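Local coordinates for methyl-accepting chemotaxis protein, putative (Geobacter sulfurreducens, PDB 3OOV) that probably serves in bacterial chemotaxis signalling, the crystallised fragment being a GAF domain, a fold that in many relatives senses small molecules, at residues 26-29 against 33-36; 22-27 against 150-155. All blocks are in the same frame, centred on the assembly; numbering follows the deposited sequence.

Interaction 1: 26-29 against 33-36; sequences EGLH and GYER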
# COMPACT_ATOMS: atom_id res chain seq x y z
N GLU A 26 3.35 -22.87 2.89
CA GLU A 26 4.20 -23.86 2.19
C GLU A 26 4.58 -23.46 0.81
O GLU A 26 5.78 -23.40 0.51
CB GLU A 26 3.64 -25.30 2.24
CG GLU A 26 3.82 -25.85 3.70
CD GLU A 26 3.16 -27.26 3.99
OE1 GLU A 26 2.99 -27.58 5.22
OE2 GLU A 26 2.87 -28.04 3.04
N GLY A 27 3.61 -23.09 -0.02
CA GLY A 27 3.89 -22.78 -1.41
C GLY A 27 4.80 -21.58 -1.55
O GLY A 27 5.77 -21.60 -2.37
N LEU A 28 4.52 -20.53 -0.77
CA LEU A 28 5.29 -19.30 -0.86
C LEU A 28 6.72 -19.58 -0.46
O LEU A 28 7.61 -18.99 -1.06
CB LEU A 28 4.78 -18.15 0.04
CG LEU A 28 3.68 -17.23 -0.49
CD1 LEU A 28 3.04 -16.23 0.62
CD2 LEU A 28 4.21 -16.42 -1.72
N HIS A 29 6.90 -20.42 0.56
CA HIS A 29 8.19 -20.69 1.17
C HIS A 29 8.96 -21.72 0.33
O HIS A 29 10.00 -21.37 -0.26
CB HIS A 29 8.04 -21.21 2.62
CG HIS A 29 9.33 -21.65 3.25
ND1 HIS A 29 10.30 -20.76 3.68
CD2 HIS A 29 9.80 -22.88 3.56
CE1 HIS A 29 11.31 -21.43 4.22
NE2 HIS A 29 11.04 -22.72 4.16
N GLY A 33 10.48 -19.71 -2.48
CA GLY A 33 11.72 -19.26 -1.82
C GLY A 33 11.61 -18.08 -0.85
O GLY A 33 12.66 -17.62 -0.34
N TYR A 34 10.40 -17.60 -0.51
CA TYR A 34 10.32 -16.59 0.63
C TYR A 34 10.69 -17.28 1.90
O TYR A 34 10.19 -18.37 2.20
CB TYR A 34 8.93 -15.94 0.78
CG TYR A 34 8.67 -15.13 -0.44
CD1 TYR A 34 9.34 -13.92 -0.61
CD2 TYR A 34 7.92 -15.64 -1.50
CE1 TYR A 34 9.20 -13.19 -1.74
CE2 TYR A 34 7.76 -14.90 -2.67
CZ TYR A 34 8.40 -13.64 -2.76
OH TYR A 34 8.31 -12.83 -3.89
N GLU A 35 11.51 -16.62 2.68
CA GLU A 35 12.18 -17.25 3.79
C GLU A 35 11.24 -17.44 5.02
O GLU A 35 11.25 -18.48 5.64
CB GLU A 35 13.36 -16.32 4.16
CG GLU A 35 14.31 -16.93 5.11
CD GLU A 35 15.12 -15.88 5.98
OE1 GLU A 35 15.71 -14.95 5.32
OE2 GLU A 35 15.16 -16.07 7.29
N ARG A 36 10.45 -16.42 5.38
CA ARG A 36 9.53 -16.47 6.49
C ARG A 36 8.14 -16.05 6.02
O ARG A 36 7.99 -14.99 5.40
CB ARG A 36 9.99 -15.52 7.61
CG ARG A 36 11.42 -15.59 7.88
CD ARG A 36 11.80 -16.59 8.95
NE ARG A 36 13.23 -16.51 9.25
CZ ARG A 36 13.76 -16.60 10.49
NH1 ARG A 36 12.99 -16.75 11.58
NH2 ARG A 36 15.09 -16.53 10.65

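Interaction 2: 22-27 against 150-155; sequences RLCAEG and KLFADQ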
# COMPACT_ATOMS: atom_id res chain seq x y z
N ARG A 22 -1.91 -23.10 5.84
CA ARG A 22 -0.63 -23.76 5.91
C ARG A 22 -0.03 -24.05 4.51
O ARG A 22 1.14 -23.74 4.25
CB ARG A 22 -0.66 -24.98 6.84
CG ARG A 22 -0.74 -24.61 8.33
CD ARG A 22 -0.55 -25.83 9.26
NE ARG A 22 -1.46 -26.92 8.89
CZ ARG A 22 -2.65 -27.18 9.44
NH1 ARG A 22 -3.14 -26.45 10.45
NH2 ARG A 22 -3.37 -28.19 8.97
N LEU A 23 -0.86 -24.53 3.60
CA LEU A 23 -0.45 -24.81 2.21
C LEU A 23 -0.10 -23.57 1.42
O LEU A 23 0.84 -23.60 0.59
CB LEU A 23 -1.58 -25.50 1.46
CG LEU A 23 -1.89 -26.96 1.75
CD1 LEU A 23 -3.35 -27.28 1.26
CD2 LEU A 23 -0.81 -27.91 1.05
N CYS A 24 -0.84 -22.48 1.64
CA CYS A 24 -0.39 -21.21 1.10
C CYS A 24 1.02 -20.83 1.57
O CYS A 24 1.81 -20.27 0.79
CB CYS A 24 -1.34 -20.07 1.49
SG CYS A 24 -2.83 -20.05 0.51
N ALA A 25 1.30 -21.04 2.84
CA ALA A 25 2.55 -20.60 3.42
C ALA A 25 3.65 -21.56 2.90
O ALA A 25 4.72 -21.13 2.45
CB ALA A 25 2.47 -20.62 4.89
N GLU A 26 3.35 -22.87 2.89
CA GLU A 26 4.20 -23.86 2.19
C GLU A 26 4.58 -23.46 0.81
O GLU A 26 5.78 -23.40 0.51
CB GLU A 26 3.64 -25.30 2.24
CG GLU A 26 3.82 -25.85 3.70
CD GLU A 26 3.16 -27.26 3.99
OE1 GLU A 26 2.99 -27.58 5.22
OE2 GLU A 26 2.87 -28.04 3.04
N GLY A 27 3.61 -23.09 -0.02
CA GLY A 27 3.89 -22.78 -1.41
C GLY A 27 4.80 -21.58 -1.55
O GLY A 27 5.77 -21.60 -2.37
N LYS A 150 0.21 -10.96 -2.61
CA LYS A 150 -1.19 -10.61 -2.95
C LYS A 150 -1.90 -11.69 -3.70
O LYS A 150 -3.08 -11.92 -3.44
CB LYS A 150 -1.29 -9.32 -3.78
CG LYS A 150 -1.12 -8.11 -2.98
CD LYS A 150 -1.31 -6.85 -3.82
CE LYS A 150 -2.79 -6.43 -3.89
NZ LYS A 150 -2.87 -5.01 -4.46
N LEU A 151 -1.19 -12.39 -4.58
CA LEU A 151 -1.78 -13.52 -5.27
C LEU A 151 -2.15 -14.62 -4.30
O LEU A 151 -3.21 -15.25 -4.47
CB LEU A 151 -0.82 -14.06 -6.32
CG LEU A 151 -1.19 -15.09 -7.39
CD1 LEU A 151 -2.24 -14.57 -8.42
CD2 LEU A 151 0.12 -15.40 -8.10
N PHE A 152 -1.27 -14.94 -3.34
CA PHE A 152 -1.57 -16.03 -2.38
C PHE A 152 -2.62 -15.63 -1.34
O PHE A 152 -3.37 -16.50 -0.88
CB PHE A 152 -0.30 -16.55 -1.65
CG PHE A 152 0.50 -17.54 -2.48
CD1 PHE A 152 0.59 -18.85 -2.10
CD2 PHE A 152 1.20 -17.12 -3.61
CE1 PHE A 152 1.32 -19.78 -2.89
CE2 PHE A 152 1.90 -18.01 -4.38
CZ PHE A 152 1.97 -19.35 -4.01
N ALA A 153 -2.63 -14.35 -0.94
CA ALA A 153 -3.70 -13.79 -0.09
C ALA A 153 -5.06 -13.93 -0.80
O ALA A 153 -6.05 -14.36 -0.17
CB ALA A 153 -3.44 -12.34 0.31
N ASP A 154 -5.09 -13.58 -2.10
CA ASP A 154 -6.27 -13.82 -2.98
C ASP A 154 -6.77 -15.25 -3.05
O ASP A 154 -7.97 -15.47 -2.94
CB ASP A 154 -5.99 -13.43 -4.43
CG ASP A 154 -5.99 -12.00 -4.64
OD1 ASP A 154 -6.55 -11.27 -3.79
OD2 ASP A 154 -5.41 -11.59 -5.69
N GLN A 155 -5.88 -16.20 -3.28
CA GLN A 155 -6.20 -17.64 -3.09
C GLN A 155 -6.69 -18.05 -1.69
O GLN A 155 -7.64 -18.85 -1.53
CB GLN A 155 -4.98 -18.54 -3.45
CG GLN A 155 -4.39 -18.26 -4.89
CD GLN A 155 -5.49 -18.25 -6.01
OE1 GLN A 155 -6.24 -19.24 -6.19
NE2 GLN A 155 -5.58 -17.12 -6.75

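Interaction 1: 26-29 against 33-36
His29 reaches over the turn that ends helix 17-31 and binds the backbone of the chain as it leaves. Its CB lies 3.6 Å from Tyr34 O, and CG is marginally closer to the same oxygen. With CG anti to the backbone N (chi1 173°), the ring is carried out along the departing chain, and ND1 donates a hydrogen bond of 2.8 Å to Tyr34 O. The bond lies in the carbonyl plane, although the oxygen sits 24° out of the imidazole plane. Beyond it, CE1 comes within 3.3 Å of Glu35 O. His29 CA adds a CH...O contact to Tyr34 O.

The backbone closes the helix C terminus in two steps: Gly33 N gives a weak bond to His29 O, and Tyr34 N bonds to Leu28 O at 3.2 Å. Gly33 takes up positive phi here, an angle at which a side chain would press on the preceding carbonyl. On the far side of this turn, Leu28 CD2 packs on Tyr34 CD2 at 3.8 Å. Both side chains continue inward to strand 125-133 and helix 143-167, touching Thr148 of that helix, and Tyr34 OH is hydrogen-bonded to Asp145.

Interaction 2: 22-27 against 150-155
Phe152 projects from helix 143-167 onto the backbone of helix 17-31, where Cys24 and Gly27, one turn apart, receive it. CG lies anti to the carbonyl carbon (chi1 -81°), which carries the ring across to the other helix, and CD1 comes to 3.4 Å from Cys24 O. CE1 follows the same surface, 3.7 Å from that oxygen and 4.1 Å from Gly27 C. The ring meets both backbone groups obliquely.

At Gly27 the lack of a side chain is what permits so close an approach: a CB would point toward Phe152 and stand only about 3.1 Å from its CE1. One turn earlier, Cys24 packs beside the ring. Its CB is 4.3 Å from Phe152 CD1, while SG, anti to the carbonyl carbon, turns to the backbone of the partner helix and ends 3.9 Å from Phe152 O. The closest pair of CA atoms, those of Cys24 and Phe152, is 6.4 Å apart.

Phe130 of strand 125-133 touches both side chains from the sheet, and helix 7-13 adds Ile11 against Cys24 and Ile7 against Phe152. Cutting Phe152 back to an alanine is likely to open a gap against the Cys24 carbonyl and Gly27, leaving Phe130 as the aromatic neighbour of Cys24. Between these two segments, then, the helices are held by van der Waals contact and close fit rather than by directed polar bonds.

From the N terminus, the chain passes helix 7-13 and enters helix 17-31, which supplies the first segment of both contacts; Glu26 and Gly27 belong to each. Interaction 1 closes a short local loop, with three residues between its segments, where the helix ends and the chain turns into strand 36-42. Interaction 2 waits until the strands of the antiparallel sheet have been laid down, and with 122 residues between its segments brings helix 143-167 back beside helix 17-31. The short loop thus lies entirely within the long one. The two contacts meet where Leu28 CD2 packs on Phe152 CD2 at 3.6 Å, joining the helix end to the helix pair.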